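Local structure of putative glycosyltransferase (GalT1) (Streptococcus parasanguinis, 4PHS) at residues K58-I63 with T208-V213. The protein binds UDP and probably transfers a sugar from a nucleotide-sugar donor, this chain being the part with the GT-D-type glycosyltransferase fold. Residues are numbered along the deposited sequence; the frame is centred on the assembly and turned at random.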
# COMPACT_ATOMS: atom_id res chain seq x y z
N LYS A 58 16.98 -6.38 -2.76
CA LYS A 58 17.42 -6.03 -4.11
C LYS A 58 16.25 -5.70 -5.05
O LYS A 58 16.30 -4.72 -5.78
CB LYS A 58 18.27 -7.13 -4.73
CG LYS A 58 18.77 -6.76 -6.13
CD LYS A 58 19.35 -7.96 -6.85
CE LYS A 58 20.10 -8.84 -5.88
NZ LYS A 58 21.06 -9.74 -6.57
N ARG A 59 15.21 -6.54 -5.04
CA ARG A 59 14.04 -6.30 -5.89
C ARG A 59 13.42 -4.92 -5.63
O ARG A 59 13.15 -4.18 -6.57
CB ARG A 59 12.99 -7.41 -5.70
CG ARG A 59 13.38 -8.77 -6.31
CD ARG A 59 13.57 -8.70 -7.82
NE ARG A 59 12.32 -8.53 -8.55
CZ ARG A 59 12.05 -7.47 -9.31
NH1 ARG A 59 12.94 -6.51 -9.44
NH2 ARG A 59 10.88 -7.38 -9.93
N LEU A 60 13.20 -4.59 -4.36
CA LEU A 60 12.65 -3.30 -3.97
C LEU A 60 13.49 -2.15 -4.52
O LEU A 60 12.95 -1.19 -5.08
CB LEU A 60 12.53 -3.19 -2.45
CG LEU A 60 11.51 -4.10 -1.76
CD1 LEU A 60 11.59 -3.93 -0.24
CD2 LEU A 60 10.12 -3.78 -2.28
N GLN A 61 14.81 -2.25 -4.39
CA GLN A 61 15.70 -1.24 -4.94
C GLN A 61 15.52 -1.14 -6.45
O GLN A 61 15.46 -0.04 -7.00
CB GLN A 61 17.15 -1.54 -4.60
CG GLN A 61 17.46 -1.41 -3.12
CD GLN A 61 18.91 -1.68 -2.81
OE1 GLN A 61 19.26 -2.74 -2.30
NE2 GLN A 61 19.77 -0.72 -3.13
N GLN A 62 15.42 -2.28 -7.12
CA GLN A 62 15.28 -2.27 -8.56
C GLN A 62 13.97 -1.62 -8.96
O GLN A 62 13.90 -0.84 -9.91
CB GLN A 62 15.35 -3.70 -9.11
CG GLN A 62 16.71 -4.34 -8.96
CD GLN A 62 16.69 -5.79 -9.36
OE1 GLN A 62 15.63 -6.39 -9.49
NE2 GLN A 62 17.87 -6.37 -9.57
N ILE A 63 12.91 -1.92 -8.20
CA ILE A 63 11.59 -1.39 -8.50
C ILE A 63 11.53 0.14 -8.31
O ILE A 63 10.99 0.84 -9.15
CB ILE A 63 10.52 -2.12 -7.66
CG1 ILE A 63 10.47 -3.58 -8.08
CG2 ILE A 63 9.15 -1.53 -7.92
CD1 ILE A 63 9.84 -4.47 -7.07
N THR A 208 6.13 -7.48 0.20
CA THR A 208 5.93 -8.48 -0.83
C THR A 208 5.03 -7.97 -1.95
O THR A 208 5.21 -8.30 -3.12
CB THR A 208 5.36 -9.76 -0.23
OG1 THR A 208 6.24 -10.21 0.81
CG2 THR A 208 5.21 -10.85 -1.29
N ALA A 209 4.05 -7.14 -1.58
CA ALA A 209 3.14 -6.55 -2.54
C ALA A 209 3.86 -5.79 -3.64
O ALA A 209 3.44 -5.81 -4.79
CB ALA A 209 2.18 -5.62 -1.82
N LYS A 210 4.95 -5.12 -3.28
CA LYS A 210 5.67 -4.29 -4.24
C LYS A 210 6.32 -5.15 -5.34
O LYS A 210 6.27 -4.79 -6.51
CB LYS A 210 6.76 -3.43 -3.56
CG LYS A 210 6.53 -3.06 -2.10
CD LYS A 210 5.30 -2.23 -1.93
CE LYS A 210 5.09 -1.90 -0.47
NZ LYS A 210 3.68 -1.44 -0.28
N VAL A 211 6.92 -6.27 -4.94
CA VAL A 211 7.56 -7.16 -5.91
C VAL A 211 6.49 -7.87 -6.73
O VAL A 211 6.61 -7.99 -7.95
CB VAL A 211 8.56 -8.15 -5.25
CG1 VAL A 211 7.94 -8.91 -4.11
CG2 VAL A 211 9.12 -9.12 -6.28
N LEU A 212 5.41 -8.29 -6.07
CA LEU A 212 4.28 -8.88 -6.78
C LEU A 212 3.74 -7.95 -7.87
O LEU A 212 3.61 -8.35 -9.04
CB LEU A 212 3.16 -9.24 -5.80
CG LEU A 212 1.99 -9.98 -6.46
CD1 LEU A 212 2.53 -11.18 -7.23
CD2 LEU A 212 0.96 -10.40 -5.44
N VAL A 213 3.44 -6.71 -7.51
CA VAL A 213 2.94 -5.74 -8.49
C VAL A 213 3.91 -5.55 -9.65
O VAL A 213 3.50 -5.47 -10.82
CB VAL A 213 2.61 -4.39 -7.81
CG1 VAL A 213 2.29 -3.33 -8.85
CG2 VAL A 213 1.44 -4.57 -6.84
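Lys210 NZ is gripped by two anionic groups, the carboxylate of Asp225 and the UDP oxygen O1A, both in salt bridges. Arg33, another UDP-binding residue, lies close to the amine, so both cations gather at the nucleotide. The foot of the same lysine faces helix 54-64. Its CB lies 3.6 Å from Leu60 CD2, and the two side chains pass at a slant. The Lys210 chain bends at chi2 (-62°), then runs extended, which carries the amine away from this apolar patch to the nucleotide.

Ile63 reaches the backbone of the other helix. Its CD1 sits 3.6 Å from Lys210 O and 3.7 Å from Val211 CA. The same methyl lies over one face of the Arg59 guanidinium, offset toward the rim. Arg59 crosses Val211 at about a right angle, with NE 4.0 Å from Val211 CG2. Two acceptors hold the guanidinium in place. NH1 donates to Gln62 OE1 at 2.7 Å, in the carbonyl plane but with a bent N-H...O angle of 134°. NH2 forms a salt bridge with Asp215, further along helix 206-218.

No hydrogen bond joins the two segments; the Arg59-Asp215 salt bridge ties the same two helices just beyond them. The axes of the two segments approach to 9.6 Å and cross at 58°. The arrangement is a mostly apolar helix-helix contact in the GT-D-type fold, one helix of which supplies Lys210 to the UDP-binding site.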